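Local coordinates for beta-galactosidase (Geobacillus stearothermophilus, PDB 4OIF), which probably hydrolyses terminal non-reducing beta-D-galactose residues of beta-D-galactosides, as a zinc-binding, homotrimeric enzyme of glycoside hydrolase family 42, at residues 533-538 and 550-555. Residues are numbered along the deposited sequence; the frame is centred on the assembly and turned at random.
Sequences DTLYPR and YELKDY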
ATOM      1  N   ASP A 533      -7.189  -3.433 -28.532  1.00  8.74           N
ATOM      2  CA  ASP A 533      -8.173  -3.833 -27.547  1.00  7.84           C
ATOM      3  C   ASP A 533      -7.484  -4.222 -26.244  1.00 11.24           C
ATOM      4  O   ASP A 533      -6.716  -5.190 -26.215  1.00 10.64           O
ATOM      5  CB  ASP A 533      -8.997  -4.997 -28.081  1.00 12.97           C
ATOM      6  CG  ASP A 533     -10.267  -5.214 -27.302  1.00  9.38           C
ATOM      7  OD1 ASP A 533     -10.804  -4.242 -26.716  1.00 10.37           O
ATOM      8  OD2 ASP A 533     -10.729  -6.366 -27.288  1.00  9.90           O
ATOM      9  N   THR A 534      -7.749  -3.473 -25.173  1.00  8.77           N
ATOM     10  CA  THR A 534      -7.174  -3.781 -23.866  1.00  7.30           C
ATOM     11  C   THR A 534      -8.168  -4.545 -22.999  1.00 11.82           C
ATOM     12  O   THR A 534      -9.287  -4.088 -22.782  1.00 13.37           O
ATOM     13  CB  THR A 534      -6.733  -2.512 -23.128  1.00 10.52           C
ATOM     14  OG1 THR A 534      -5.676  -1.871 -23.855  1.00  4.33           O
ATOM     15  CG2 THR A 534      -6.242  -2.864 -21.730  1.00  8.43           C
ATOM     16  N   LEU A 535      -7.754  -5.700 -22.490  1.00 12.60           N
ATOM     17  CA  LEU A 535      -8.683  -6.609 -21.821  1.00  7.80           C
ATOM     18  C   LEU A 535      -8.527  -6.653 -20.306  1.00 12.76           C
ATOM     19  O   LEU A 535      -7.452  -6.395 -19.780  1.00  9.56           O
ATOM     20  CB  LEU A 535      -8.513  -8.019 -22.377  1.00  9.38           C
ATOM     21  CG  LEU A 535      -8.591  -8.109 -23.903  1.00 10.42           C
ATOM     22  CD1 LEU A 535      -8.542  -9.557 -24.340  1.00 10.80           C
ATOM     23  CD2 LEU A 535      -9.864  -7.433 -24.402  1.00 11.59           C
ATOM     24  N   TYR A 536      -9.621  -6.975 -19.619  1.00 13.64           N
ATOM     25  CA  TYR A 536      -9.611  -7.207 -18.175  1.00 11.53           C
ATOM     26  C   TYR A 536      -9.036  -8.589 -17.891  1.00 11.82           C
ATOM     27  O   TYR A 536      -9.007  -9.423 -18.790  1.00 14.46           O
ATOM     28  CB  TYR A 536     -11.030  -7.063 -17.607  1.00 10.58           C
ATOM     29  CG  TYR A 536     -11.431  -5.622 -17.439  1.00  9.71           C
ATOM     30  CD1 TYR A 536     -11.943  -4.890 -18.509  1.00  8.68           C
ATOM     31  CD2 TYR A 536     -11.256  -4.979 -16.226  1.00  4.56           C
ATOM     32  CE1 TYR A 536     -12.290  -3.553 -18.357  1.00 10.00           C
ATOM     33  CE2 TYR A 536     -11.588  -3.655 -16.063  1.00 11.83           C
ATOM     34  CZ  TYR A 536     -12.105  -2.941 -17.127  1.00 12.99           C
ATOM     35  OH  TYR A 536     -12.438  -1.618 -16.937  1.00 10.12           O
ATOM     36  N   PRO A 537      -8.555  -8.830 -16.657  1.00 10.84           N
ATOM     37  CA  PRO A 537      -7.929 -10.121 -16.326  1.00 11.23           C
ATOM     38  C   PRO A 537      -8.761 -11.363 -16.657  1.00 12.78           C
ATOM     39  O   PRO A 537      -8.205 -12.355 -17.122  1.00 14.11           O
ATOM     40  CB  PRO A 537      -7.708 -10.012 -14.815  1.00  7.11           C
ATOM     41  CG  PRO A 537      -7.432  -8.566 -14.614  1.00  5.06           C
ATOM     42  CD  PRO A 537      -8.362  -7.847 -15.573  1.00  9.49           C
ATOM     43  N   ARG A 538     -10.066 -11.325 -16.438  1.00  8.09           N
ATOM     44  CA  ARG A 538     -10.868 -12.507 -16.724  1.00  9.05           C
ATOM     45  C   ARG A 538     -11.222 -12.621 -18.213  1.00 16.68           C
ATOM     46  O   ARG A 538     -11.749 -13.644 -18.645  1.00 16.71           O
ATOM     47  CB  ARG A 538     -12.143 -12.507 -15.878  1.00 10.70           C
ATOM     48  CG  ARG A 538     -11.897 -12.678 -14.384  1.00 11.19           C
ATOM     49  CD  ARG A 538     -13.180 -12.508 -13.588  1.00 17.41           C
ATOM     50  NE  ARG A 538     -12.961 -12.839 -12.180  1.00 53.10           N
ATOM     51  CZ  ARG A 538     -12.983 -11.963 -11.177  1.00 63.42           C
ATOM     52  NH1 ARG A 538     -13.240 -10.675 -11.407  1.00 37.97           N
ATOM     53  NH2 ARG A 538     -12.760 -12.379  -9.933  1.00 49.61           N
ATOM     54  N   TYR A 550      -5.420 -21.016 -30.234  1.00 14.31           N
ATOM     55  CA  TYR A 550      -4.445 -20.582 -29.222  1.00 16.98           C
ATOM     56  C   TYR A 550      -5.065 -19.509 -28.331  1.00 12.64           C
ATOM     57  O   TYR A 550      -5.702 -18.590 -28.823  1.00 10.72           O
ATOM     58  CB  TYR A 550      -3.169 -20.045 -29.879  1.00 10.18           C
ATOM     59  CG  TYR A 550      -2.405 -21.050 -30.722  1.00 17.26           C
ATOM     60  CD1 TYR A 550      -2.682 -21.211 -32.074  1.00 17.81           C
ATOM     61  CD2 TYR A 550      -1.398 -21.831 -30.164  1.00 14.21           C
ATOM     62  CE1 TYR A 550      -1.981 -22.120 -32.843  1.00 15.67           C
ATOM     63  CE2 TYR A 550      -0.695 -22.745 -30.923  1.00 10.83           C
ATOM     64  CZ  TYR A 550      -0.990 -22.885 -32.258  1.00 16.79           C
ATOM     65  OH  TYR A 550      -0.292 -23.793 -33.012  1.00 18.35           O
ATOM     66  N   GLU A 551      -4.882 -19.614 -27.023  1.00  7.11           N
ATOM     67  CA  GLU A 551      -5.519 -18.655 -26.125  1.00 13.12           C
ATOM     68  C   GLU A 551      -4.917 -17.244 -26.179  1.00 12.35           C
ATOM     69  O   GLU A 551      -3.700 -17.071 -26.226  1.00 11.65           O
ATOM     70  CB  GLU A 551      -5.473 -19.160 -24.685  1.00 12.34           C
ATOM     71  CG  GLU A 551      -6.401 -18.380 -23.748  1.00 21.46           C
ATOM     72  CD  GLU A 551      -6.159 -18.691 -22.285  1.00 21.94           C
ATOM     73  OE1 GLU A 551      -7.141 -18.966 -21.563  1.00 20.15           O
ATOM     74  OE2 GLU A 551      -4.986 -18.655 -21.859  1.00 19.68           O
ATOM     75  N   LEU A 552      -5.789 -16.240 -26.171  1.00  9.73           N
ATOM     76  CA  LEU A 552      -5.360 -14.851 -26.122  1.00  8.88           C
ATOM     77  C   LEU A 552      -5.717 -14.225 -24.786  1.00  9.84           C
ATOM     78  O   LEU A 552      -6.818 -14.444 -24.257  1.00  9.76           O
ATOM     79  CB  LEU A 552      -5.994 -14.036 -27.255  1.00  8.66           C
ATOM     80  CG  LEU A 552      -5.641 -12.548 -27.356  1.00  6.42           C
ATOM     81  CD1 LEU A 552      -5.703 -12.109 -28.814  1.00  5.53           C
ATOM     82  CD2 LEU A 552      -6.538 -11.656 -26.496  1.00  1.80           C
ATOM     83  N   LYS A 553      -4.787 -13.423 -24.272  1.00  9.59           N
ATOM     84  CA  LYS A 553      -5.007 -12.599 -23.085  1.00 18.24           C
ATOM     85  C   LYS A 553      -4.457 -11.179 -23.264  1.00 10.82           C
ATOM     86  O   LYS A 553      -3.567 -10.951 -24.088  1.00 12.34           O
ATOM     87  CB  LYS A 553      -4.366 -13.250 -21.850  1.00 14.46           C
ATOM     88  CG  LYS A 553      -4.975 -14.592 -21.504  1.00 21.37           C
ATOM     89  CD  LYS A 553      -4.588 -15.070 -20.126  1.00 33.48           C
ATOM     90  CE  LYS A 553      -3.114 -15.377 -20.004  1.00 31.68           C
ATOM     91  NZ  LYS A 553      -2.797 -15.831 -18.609  1.00 45.21           N
ATOM     92  N   ASP A 554      -5.013 -10.240 -22.498  1.00  8.03           N
ATOM     93  CA  ASP A 554      -4.461  -8.891 -22.296  1.00  8.46           C
ATOM     94  C   ASP A 554      -4.638  -7.917 -23.454  1.00  7.22           C
ATOM     95  O   ASP A 554      -5.144  -6.812 -23.253  1.00  8.77           O
ATOM     96  CB  ASP A 554      -2.965  -8.964 -21.953  1.00  5.59           C
ATOM     97  CG  ASP A 554      -2.693  -9.738 -20.677  1.00  9.30           C
ATOM     98  OD1 ASP A 554      -3.617  -9.880 -19.845  1.00  7.36           O
ATOM     99  OD2 ASP A 554      -1.543 -10.196 -20.502  1.00 12.53           O
ATOM    100  N   TYR A 555      -4.192  -8.297 -24.652  1.00 10.94           N
ATOM    101  CA  TYR A 555      -4.256  -7.391 -25.800  1.00  6.72           C
ATOM    102  C   TYR A 555      -4.627  -8.075 -27.106  1.00  7.51           C
ATOM    103  O   TYR A 555      -4.153  -9.170 -27.415  1.00  5.30           O
ATOM    104  CB  TYR A 555      -2.923  -6.667 -25.981  1.00  5.73           C
ATOM    105  CG  TYR A 555      -2.544  -5.824 -24.794  1.00 12.32           C
ATOM    106  CD1 TYR A 555      -3.138  -4.586 -24.588  1.00 15.71           C
ATOM    107  CD2 TYR A 555      -1.600  -6.260 -23.878  1.00  7.96           C
ATOM    108  CE1 TYR A 555      -2.813  -3.804 -23.506  1.00 14.67           C
ATOM    109  CE2 TYR A 555      -1.265  -5.480 -22.785  1.00 18.90           C
ATOM    110  CZ  TYR A 555      -1.880  -4.252 -22.606  1.00 12.63           C
ATOM    111  OH  TYR A 555      -1.566  -3.464 -21.530  1.00  7.62           O
TER
HETATM  112  O   HOH W   1      -4.662  -6.021 -20.500  1.00  5.85           O
HETATM  113  O   HOH W   2      -7.015 -11.011 -20.322  1.00  9.56           O
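Thr534 and Tyr555 run alongside each other on the same face of a two-stranded antiparallel sheet, as a non-hydrogen-bonded pair. With Tyr555 CG anti to the carbonyl carbon (chi1 -61°), the ring turns one edge to the threonine: Thr534 OG1 sits near the ring plane, 3.5 Å from Tyr555 CE1, and Thr534 CG2 flanks the same carbon. At the far end of the ring, Tyr555 OH is hydrogen-bonded to Thr435 OG1 and Ala432 N. In the backbone next to the pair, Tyr555 CA approaches Asp533 O at 3.3 Å in a CA-H...O contact. This is the end of the ribbon of strands 527-534 and 555-561 in the trimerisation domain. Strand 548-553 passes into 555-561 through a classic gamma turn centred on Asp554 (phi 75°), closed by Tyr555 N on Lys553 O at 2.8 Å. The turn presents Asp554 O to Leu535 N for a nearly straight hydrogen bond (2.9 Å, 160°), the donor above the carbonyl plane; a water bridges the same oxygen to Leu535 O. A second water links Tyr536 O to Asp554 N. Asp554 OD2 forms a salt bridge with Arg597. Leu535 points toward 550-555, its CD1 meeting Leu552 CD2 at 3.6 Å, the two side chains roughly perpendicular.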